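Local coordinates for protein ylmH (PDB 2FPH) that is a bacterial cell-division protein that probably binds nucleic acid, most likely RNA, through a domain resembling the RNA-recognition fold, at residues Q4-E9 / K45-T50; C55-E60 / E65-L70; L112-K117 / L138-D143. All coordinates share one frame; numbering follows the deposited sequence. Where two conformers were deposited one is given.

How the interactions relate
From the N terminus, interaction 1 closes a mostly helical loop, setting the leading segment 4-9 against helix 38-50. Interaction 2 opens after it has closed and joins strands 54-57 and 69-72 in a hairpin. These two touch: Ala48 packs on Cys55, and Lys45 forms a long, weak ion pair with Glu60. Interaction 3 comes last, in the RRM-like part, and binds the segment before strand 119-123 to helix 138-144. None of the three loops nests in or crosses another; the nearest atoms of interactions 2 and 3 are about 6 Å apart. The chain is thus an example of contacts in series building two regions, the first two contacts in one and the third in the other.

Interaction 1 (Q4-E9 / K45-T50); sequences QHFSIE and KILAKT
Phe6 is the residue through which the N-terminal segment meets helix 38-50, and it does so with the outer end of its ring. Its CG lies anti to its own carbonyl carbon (chi1 -57°), which sends the ring across to Ile46 and Leu47. Phe6 CZ comes within 3.7 Å of Ile46 CG2, while the neighbouring Phe6 CE1 is 4.1 Å from Ile46 CD1, so both branches of the isoleucine lie along one end of the ring. The Phe6 and Ile46 side chains run antiparallel, each passing the other's flank. Leu47 adds a looser touch, its CD1 4.2 Å from Phe6 CZ. The setting is the helical N-terminal part of the protein: Phe6 and Leu47 both also pack on Leu14 of helix 11-27, and Leu47 goes on to Met18 and Ile21, so that the ring lies where the two helices and the leading loop converge. Beyond Phe6 the chain turns off toward helix 11-27, with Ser7 N hydrogen-bonded to the carboxylate of Asp10. On the helix side, Ile46 O is gripped twice by Thr50, by its backbone N and by its OG1 at 2.9 Å, the hydroxyl standing above the carbonyl plane.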
loop_
_atom_site.group_PDB
_atom_site.type_symbol
_atom_site.label_atom_id
_atom_site.label_comp_id
_atom_site.label_asym_id
_atom_site.label_seq_id
_atom_site.Cartn_x
_atom_site.Cartn_y
_atom_site.Cartn_z
ATOM N N GLN A 4 -7.592 22.303 4.517
ATOM C CA GLN A 4 -6.365 22.890 4.939
ATOM C C GLN A 4 -5.518 23.236 3.723
ATOM O O GLN A 4 -5.439 22.482 2.748
ATOM C CB GLN A 4 -5.584 21.920 5.847
ATOM C CG GLN A 4 -4.430 22.576 6.589
ATOM C CD GLN A 4 -3.954 21.815 7.850
ATOM O OE1 GLN A 4 -4.606 20.897 8.348
ATOM N NE2 GLN A 4 -2.805 22.214 8.343
ATOM N N HIS A 5 -4.909 24.409 3.796
ATOM C CA HIS A 5 -3.946 24.878 2.790
ATOM C C HIS A 5 -2.863 23.847 2.510
ATOM O O HIS A 5 -2.273 23.198 3.447
ATOM C CB HIS A 5 -3.271 26.126 3.280
ATOM C CG HIS A 5 -4.190 27.301 3.414
ATOM N ND1 HIS A 5 -3.959 28.298 4.329
ATOM C CD2 HIS A 5 -5.273 27.688 2.705
ATOM C CE1 HIS A 5 -4.917 29.207 4.233
ATOM N NE2 HIS A 5 -5.724 28.866 3.253
ATOM N N PHE A 6 -2.562 23.687 1.224
ATOM C CA PHE A 6 -1.390 22.934 0.828
ATOM C C PHE A 6 -0.133 23.741 1.105
ATOM O O PHE A 6 -0.179 24.972 1.345
ATOM C CB PHE A 6 -1.456 22.594 -0.644
ATOM C CG PHE A 6 -2.692 21.829 -1.049
ATOM C CD1 PHE A 6 -3.032 20.651 -0.398
ATOM C CD2 PHE A 6 -3.442 22.248 -2.092
ATOM C CE1 PHE A 6 -4.139 19.956 -0.791
ATOM C CE2 PHE A 6 -4.571 21.560 -2.484
ATOM C CZ PHE A 6 -4.900 20.380 -1.818
ATOM N N SER A 7 0.975 23.037 1.028
ATOM C CA SER A 7 2.310 23.542 1.286
ATOM C C SER A 7 3.182 23.286 0.056
ATOM O O SER A 7 2.824 22.546 -0.846
ATOM C CB SER A 7 2.853 22.837 2.498
ATOM O OG SER A 7 3.315 21.565 2.148
ATOM N N ILE A 8 4.305 23.989 -0.015
ATOM C CA ILE A 8 5.259 23.772 -1.106
ATOM C C ILE A 8 5.733 22.303 -1.134
ATOM O O ILE A 8 5.881 21.722 -2.238
ATOM C CB ILE A 8 6.472 24.751 -0.960
ATOM C CG1 ILE A 8 6.004 26.192 -1.176
ATOM C CG2 ILE A 8 7.580 24.414 -1.935
ATOM C CD1 ILE A 8 6.886 27.213 -0.410
ATOM N N GLU A 9 5.868 21.710 0.051
ATOM C CA GLU A 9 6.352 20.344 0.219
ATOM C C GLU A 9 5.359 19.392 -0.495
ATOM O O GLU A 9 5.729 18.334 -0.970
ATOM C CB GLU A 9 6.473 19.918 1.677
ATOM C CG GLU A 9 7.725 20.341 2.436
ATOM C CD GLU A 9 7.795 19.825 3.888
ATOM O OE1 GLU A 9 7.035 18.907 4.362
ATOM O OE2 GLU A 9 8.663 20.344 4.615
ATOM N N LYS A 45 -7.538 12.764 -1.051
ATOM C CA LYS A 45 -8.943 12.961 -0.689
ATOM C C LYS A 45 -9.447 14.407 -0.943
ATOM O O LYS A 45 -10.522 14.585 -1.487
ATOM C CB LYS A 45 -9.158 12.589 0.782
ATOM C CG LYS A 45 -9.207 11.082 0.995
ATOM C CD LYS A 45 -9.062 10.715 2.436
ATOM C CE LYS A 45 -9.347 9.229 2.735
ATOM N NZ LYS A 45 -10.113 8.540 1.675
ATOM N N ILE A 46 -8.620 15.382 -0.629
ATOM C CA ILE A 46 -8.928 16.793 -0.919
ATOM C C ILE A 46 -9.046 17.082 -2.452
ATOM O O ILE A 46 -10.082 17.611 -2.946
ATOM C CB ILE A 46 -7.946 17.738 -0.294
ATOM C CG1 ILE A 46 -8.001 17.668 1.249
ATOM C CG2 ILE A 46 -8.255 19.145 -0.701
ATOM C CD1 ILE A 46 -6.711 18.248 1.864
ATOM N N LEU A 47 -8.040 16.614 -3.189
ATOM C CA LEU A 47 -8.051 16.776 -4.666
ATOM C C LEU A 47 -9.285 16.094 -5.259
ATOM O O LEU A 47 -9.960 16.658 -6.094
ATOM C CB LEU A 47 -6.761 16.218 -5.266
ATOM C CG LEU A 47 -5.683 17.030 -5.985
ATOM C CD1 LEU A 47 -5.551 18.486 -5.519
ATOM C CD2 LEU A 47 -4.380 16.300 -6.035
ATOM N N ALA A 48 -9.562 14.852 -4.875
ATOM C CA ALA A 48 -10.708 14.110 -5.375
ATOM C C ALA A 48 -12.025 14.865 -5.151
ATOM O O ALA A 48 -12.796 15.065 -6.082
ATOM C CB ALA A 48 -10.764 12.753 -4.759
ATOM N N LYS A 49 -12.244 15.362 -3.936
ATOM C CA LYS A 49 -13.429 16.164 -3.607
ATOM C C LYS A 49 -13.543 17.396 -4.521
ATOM O O LYS A 49 -14.617 17.711 -5.063
ATOM C CB LYS A 49 -13.356 16.566 -2.128
ATOM C CG LYS A 49 -14.128 15.586 -1.183
ATOM C CD LYS A 49 -13.955 15.966 0.298
ATOM C CE LYS A 49 -13.538 14.783 1.172
ATOM N NZ LYS A 49 -13.568 15.083 2.681
ATOM N N THR A 50 -12.418 18.060 -4.715
ATOM C CA THR A 50 -12.329 19.273 -5.509
ATOM C C THR A 50 -12.833 19.011 -6.943
ATOM O O THR A 50 -13.520 19.853 -7.532
ATOM C CB THR A 50 -10.912 19.767 -5.497
ATOM O OG1 THR A 50 -10.551 20.191 -4.159
ATOM C CG2 THR A 50 -10.791 21.006 -6.314
#

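Interaction 2 (C55-E60 / E65-L70); sequences CSSSGE and EYVRVL
Ser58 and Arg68 are joined through the serine side chain and both backbones, at the point where a beta hairpin gives way to a turn. Ser58 OG, held between its own N and carbonyl carbon (chi1 58°), faces segment 65-70 and accepts a hydrogen bond from Arg68 N at 2.9 Å. Ser58 N returns a bond of 2.8 Å to Arg68 O, so the serine hydroxyl takes the part that a backbone carbonyl would play in a regular antiparallel ladder. The ladder proper starts with the non-hydrogen-bonded pair Ser57 and Val69, and the next pair, Ser56 and Leu70, is hydrogen-bonded; the bond from Leu70 N to Ser56 O is almost straight (177°). The Ser56 and Leu70 side chains share one face, Ser56 OG resting 3.8 Å from Leu70 CB, buried and without a polar partner. On the other face Cys55 SG, swung anti to its N, meets Val69 CG1 at 3.6 Å, and Ser57 OG lies against Val67, 3.6 Å from its CB. Ser57 OG also accepts from Gly59 N at 3.0 Å, which makes an ST turn, and is hydrogen-bonded to Glu41. Glu60 folds back over this turn, its OE1 accepting from Ser57 N at 2.8 Å on the anti lone pair. Helix 38-50 covers the Cys55, Ser57, Val67 and Val69 face through Ala48, Lys45, Glu41 and Leu44, whereas Phe83 packs on Ser56 and Leu70. Beyond strand 69-72 lies strand 31-32, and Ile85 of strand 85-91 touches Ser58 and Arg68.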
loop_
_atom_site.group_PDB
_atom_site.type_symbol
_atom_site.label_atom_id
_atom_site.label_comp_id
_atom_site.label_asym_id
_atom_site.label_seq_id
_atom_site.Cartn_x
_atom_site.Cartn_y
_atom_site.Cartn_z
ATOM N N CYS A 55 -13.732 8.723 -3.958
ATOM C CA CYS A 55 -12.436 8.307 -3.481
ATOM C C CYS A 55 -12.715 7.321 -2.327
ATOM O O CYS A 55 -13.547 7.642 -1.494
ATOM C CB CYS A 55 -11.676 9.564 -2.959
ATOM S SG CYS A 55 -10.000 9.431 -2.415
ATOM N N SER A 56 -12.133 6.116 -2.347
ATOM C CA SER A 56 -12.127 5.223 -1.168
ATOM C C SER A 56 -10.692 4.791 -0.883
ATOM O O SER A 56 -9.941 4.560 -1.791
ATOM C CB SER A 56 -13.041 3.998 -1.359
ATOM O OG SER A 56 -12.692 3.288 -2.501
ATOM N N SER A 57 -10.325 4.760 0.397
ATOM C CA SER A 57 -9.020 4.380 0.859
ATOM C C SER A 57 -9.075 2.992 1.438
ATOM O O SER A 57 -10.056 2.671 2.156
ATOM C CB SER A 57 -8.555 5.323 1.950
ATOM O OG SER A 57 -7.416 4.808 2.607
ATOM N N SER A 58 -8.036 2.167 1.221
ATOM C CA SER A 58 -8.001 0.831 1.814
ATOM C C SER A 58 -8.043 0.945 3.373
ATOM O O SER A 58 -8.441 0.000 4.054
ATOM C CB SER A 58 -6.807 0.006 1.363
ATOM O OG SER A 58 -5.586 0.641 1.666
ATOM N N GLY A 59 -7.623 2.095 3.902
ATOM C CA GLY A 59 -7.658 2.341 5.330
ATOM C C GLY A 59 -9.030 2.453 5.917
ATOM O O GLY A 59 -9.195 2.367 7.159
ATOM N N GLU A 60 -10.039 2.595 5.063
ATOM C CA GLU A 60 -11.431 2.618 5.484
ATOM C C GLU A 60 -12.027 1.204 5.493
ATOM O O GLU A 60 -13.220 1.079 5.747
ATOM C CB GLU A 60 -12.246 3.515 4.533
ATOM C CG GLU A 60 -11.860 4.997 4.467
ATOM C CD GLU A 60 -12.636 5.783 3.398
ATOM O OE1 GLU A 60 -12.222 5.866 2.207
ATOM O OE2 GLU A 60 -13.704 6.343 3.740
ATOM N N GLU A 65 -1.399 2.180 8.255
ATOM C CA GLU A 65 -0.742 3.461 8.005
ATOM C C GLU A 65 -0.617 3.762 6.508
ATOM O O GLU A 65 -1.199 4.728 5.990
ATOM C CB GLU A 65 0.599 3.535 8.722
ATOM C CG GLU A 65 0.450 3.596 10.253
ATOM C CD GLU A 65 -0.692 4.500 10.761
ATOM O OE1 GLU A 65 -0.598 5.751 10.615
ATOM O OE2 GLU A 65 -1.697 3.973 11.344
ATOM N N TYR A 66 0.115 2.919 5.818
ATOM C CA TYR A 66 0.165 2.939 4.341
ATOM C C TYR A 66 -1.136 2.398 3.773
ATOM O O TYR A 66 -1.650 1.365 4.190
ATOM C CB TYR A 66 1.392 2.176 3.831
ATOM C CG TYR A 66 2.614 2.868 4.321
ATOM C CD1 TYR A 66 2.996 4.093 3.813
ATOM C CD2 TYR A 66 3.332 2.348 5.381
ATOM C CE1 TYR A 66 4.135 4.778 4.355
ATOM C CE2 TYR A 66 4.418 3.027 5.944
ATOM C CZ TYR A 66 4.813 4.199 5.430
ATOM O OH TYR A 66 5.883 4.798 6.027
ATOM N N VAL A 67 -1.625 3.062 2.733
ATOM C CA VAL A 67 -2.883 2.709 2.100
ATOM C C VAL A 67 -2.794 2.766 0.613
ATOM O O VAL A 67 -1.907 3.380 0.052
ATOM C CB VAL A 67 -4.064 3.607 2.596
ATOM C CG1 VAL A 67 -4.265 3.466 4.041
ATOM C CG2 VAL A 67 -3.829 5.057 2.241
ATOM N N ARG A 68 -3.719 2.096 -0.053
ATOM C CA ARG A 68 -3.958 2.372 -1.476
ATOM C C ARG A 68 -5.318 3.008 -1.637
ATOM O O ARG A 68 -6.249 2.810 -0.823
ATOM C CB ARG A 68 -3.871 1.099 -2.323
ATOM C CG ARG A 68 -2.623 0.310 -2.182
ATOM C CD ARG A 68 -2.504 -0.919 -3.090
ATOM N NE ARG A 68 -2.325 -0.545 -4.489
ATOM C CZ ARG A 68 -2.200 -1.391 -5.479
ATOM N NH1 ARG A 68 -2.286 -2.664 -5.230
ATOM N NH2 ARG A 68 -1.927 -0.973 -6.720
ATOM N N VAL A 69 -5.458 3.839 -2.670
ATOM C CA VAL A 69 -6.664 4.586 -2.857
ATOM C C VAL A 69 -7.250 4.269 -4.190
ATOM O O VAL A 69 -6.541 4.091 -5.208
ATOM C CB VAL A 69 -6.389 6.157 -2.704
ATOM C CG1 VAL A 69 -7.481 7.057 -3.240
ATOM C CG2 VAL A 69 -6.085 6.552 -1.237
ATOM N N LEU A 70 -8.560 4.231 -4.204
ATOM C CA LEU A 70 -9.261 4.051 -5.466
ATOM C C LEU A 70 -9.981 5.338 -5.809
ATOM O O LEU A 70 -10.715 5.905 -4.992
ATOM C CB LEU A 70 -10.213 2.902 -5.306
ATOM C CG LEU A 70 -9.733 1.497 -5.440
ATOM C CD1 LEU A 70 -10.768 0.581 -4.831
ATOM C CD2 LEU A 70 -9.504 1.315 -7.003
#

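Interaction 3 (L112-K117 / L138-D143); sequences LGIERK and LLLFQD
In the RRM-like domain, whose beta-alpha-beta-beta-alpha-beta order can be followed from strand 85-91 to strand 151-157, the second helix packs with the segment leading into the second strand, Ile114 and Leu112 meeting Phe141 and Leu140. The clearest piece of this apolar contact is a CH-pi interaction. Ile114 CD1 stands over one face of the Phe141 ring, 4.1 Å from its centroid and 19° off the normal. The other branch of the isoleucine reaches the outer end of the same ring, CG2 lying 3.8 Å from Phe141 CZ. A chi1 of -58°, with CG1 anti to the carbonyl carbon, lets the two arms of Ile114 engage one phenylalanine in these different ways. Leu140 comes in beside them; as modelled, its CD1 is on the same ring face as Ile114 CD1, but the two methyls are placed implausibly close, so their exact positions are doubtful. Leu112 reaches the helix with one methyl, its CD2 3.8 Å from Leu140 O. Nothing polar is exchanged between the two segments, and the joint rests on packed hydrocarbon. Phe141 continues inward onto Ile131 and Ile133 of strand 130-134 and Leu155 of strand 151-157, which seats helix 138-144 on the sheet. Leu112 also touches Leu145 just beyond that helix, while a backbone hydrogen bond between Ile114 and Ile104 ties the segment to helix 97-105.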
loop_
_atom_site.group_PDB
_atom_site.type_symbol
_atom_site.label_atom_id
_atom_site.label_comp_id
_atom_site.label_asym_id
_atom_site.label_seq_id
_atom_site.Cartn_x
_atom_site.Cartn_y
_atom_site.Cartn_z
ATOM N N LEU A 112 15.797 -8.537 -3.805
ATOM C CA LEU A 112 14.681 -7.637 -3.469
ATOM C C LEU A 112 15.076 -6.172 -3.401
ATOM O O LEU A 112 15.289 -5.595 -2.338
ATOM C CB LEU A 112 13.912 -8.070 -2.205
ATOM C CG LEU A 112 13.267 -9.467 -2.155
ATOM C CD1 LEU A 112 12.281 -9.557 -1.005
ATOM C CD2 LEU A 112 12.610 -9.857 -3.484
ATOM N N GLY A 113 15.177 -5.567 -4.570
ATOM C CA GLY A 113 15.233 -4.128 -4.670
ATOM C C GLY A 113 13.800 -3.706 -4.883
ATOM O O GLY A 113 13.453 -3.269 -5.969
ATOM N N ILE A 114 12.965 -3.877 -3.859
ATOM C CA ILE A 114 11.545 -3.588 -3.996
ATOM C C ILE A 114 11.228 -2.199 -3.450
ATOM O O ILE A 114 11.432 -1.938 -2.286
ATOM C CB ILE A 114 10.688 -4.620 -3.257
ATOM C CG1 ILE A 114 10.958 -6.025 -3.778
ATOM C CG2 ILE A 114 9.191 -4.276 -3.430
ATOM C CD1 ILE A 114 10.544 -7.100 -2.793
ATOM N N GLU A 115 10.682 -1.367 -4.329
ATOM C CA GLU A 115 10.245 0.022 -4.069
ATOM C C GLU A 115 9.172 0.055 -2.961
ATOM O O GLU A 115 8.297 -0.838 -2.903
ATOM C CB GLU A 115 9.711 0.656 -5.381
ATOM C CG GLU A 115 10.006 -0.164 -6.679
ATOM C CD GLU A 115 9.495 0.409 -8.016
ATOM O OE1 GLU A 115 10.069 1.413 -8.522
ATOM O OE2 GLU A 115 8.539 -0.174 -8.607
ATOM N N ARG A 116 9.239 1.081 -2.102
ATOM C CA ARG A 116 8.315 1.265 -0.998
ATOM C C ARG A 116 6.873 1.283 -1.499
ATOM O O ARG A 116 5.973 0.899 -0.773
ATOM C CB ARG A 116 8.583 2.598 -0.232
ATOM C CG ARG A 116 7.552 3.682 -0.697
ATOM C CD ARG A 116 7.805 5.113 -0.195
ATOM N NE ARG A 116 7.131 6.131 -1.030
ATOM C CZ ARG A 116 7.446 6.407 -2.296
ATOM N NH1 ARG A 116 8.432 5.760 -2.913
ATOM N NH2 ARG A 116 6.772 7.340 -2.961
ATOM N N LYS A 117 6.651 1.806 -2.693
ATOM C CA LYS A 117 5.268 1.973 -3.198
ATOM C C LYS A 117 4.538 0.647 -3.500
ATOM O O LYS A 117 3.270 0.655 -3.743
ATOM C CB LYS A 117 5.211 2.859 -4.451
ATOM C CG LYS A 117 5.303 4.343 -4.182
ATOM C CD LYS A 117 4.149 5.173 -4.734
ATOM C CE LYS A 117 3.572 6.232 -3.783
ATOM N NZ LYS A 117 3.329 7.543 -4.512
ATOM N N LEU A 138 2.792 -10.561 -5.999
ATOM C CA LEU A 138 2.813 -11.711 -5.065
ATOM C C LEU A 138 4.028 -12.657 -5.289
ATOM O O LEU A 138 4.711 -13.068 -4.336
ATOM C CB LEU A 138 1.508 -12.502 -5.195
ATOM C CG LEU A 138 1.388 -13.743 -4.301
ATOM C CD1 LEU A 138 1.360 -13.331 -2.853
ATOM C CD2 LEU A 138 0.153 -14.488 -4.661
ATOM N N LEU A 139 4.323 -12.974 -6.554
ATOM C CA LEU A 139 5.448 -13.845 -6.845
ATOM C C LEU A 139 6.771 -13.196 -6.515
ATOM O O LEU A 139 7.612 -13.819 -5.937
ATOM C CB LEU A 139 5.448 -14.283 -8.302
ATOM C CG LEU A 139 4.458 -15.370 -8.688
ATOM C CD1 LEU A 139 4.938 -16.042 -9.968
ATOM C CD2 LEU A 139 4.293 -16.376 -7.617
ATOM N N LEU A 140 6.940 -11.930 -6.840
ATOM C CA LEU A 140 8.126 -11.234 -6.463
ATOM C C LEU A 140 8.382 -11.433 -4.959
ATOM O O LEU A 140 9.481 -11.766 -4.572
ATOM C CB LEU A 140 7.980 -9.767 -6.855
ATOM C CG LEU A 140 9.111 -8.774 -6.607
ATOM C CD1 LEU A 140 9.413 -8.643 -5.156
ATOM C CD2 LEU A 140 10.355 -9.135 -7.402
ATOM N N PHE A 141 7.376 -11.268 -4.104
ATOM C CA PHE A 141 7.571 -11.466 -2.670
ATOM C C PHE A 141 7.678 -12.890 -2.236
ATOM O O PHE A 141 8.574 -13.234 -1.466
ATOM C CB PHE A 141 6.438 -10.775 -1.873
ATOM C CG PHE A 141 6.613 -9.318 -1.744
ATOM C CD1 PHE A 141 6.048 -8.458 -2.662
ATOM C CD2 PHE A 141 7.269 -8.777 -0.639
ATOM C CE1 PHE A 141 6.211 -7.054 -2.543
ATOM C CE2 PHE A 141 7.401 -7.400 -0.530
ATOM C CZ PHE A 141 6.870 -6.564 -1.467
ATOM N N GLN A 142 6.742 -13.731 -2.660
ATOM C CA GLN A 142 6.752 -15.122 -2.217
ATOM C C GLN A 142 8.035 -15.832 -2.696
ATOM O O GLN A 142 8.636 -16.606 -1.956
ATOM C CB GLN A 142 5.482 -15.861 -2.670
ATOM C CG GLN A 142 4.262 -15.437 -1.873
ATOM C CD GLN A 142 3.093 -16.388 -1.960
ATOM O OE1 GLN A 142 2.992 -17.182 -2.911
ATOM N NE2 GLN A 142 2.184 -16.295 -0.974
ATOM N N ASP A 143 8.447 -15.613 -3.949
ATOM C CA ASP A 143 9.637 -16.326 -4.428
ATOM C C ASP A 143 10.948 -15.610 -4.087
ATOM O O ASP A 143 11.995 -16.240 -4.043
ATOM C CB ASP A 143 9.541 -16.608 -5.950
ATOM C CG ASP A 143 8.428 -17.572 -6.291
ATOM O OD1 ASP A 143 8.076 -18.415 -5.435
ATOM O OD2 ASP A 143 7.806 -17.540 -7.393
#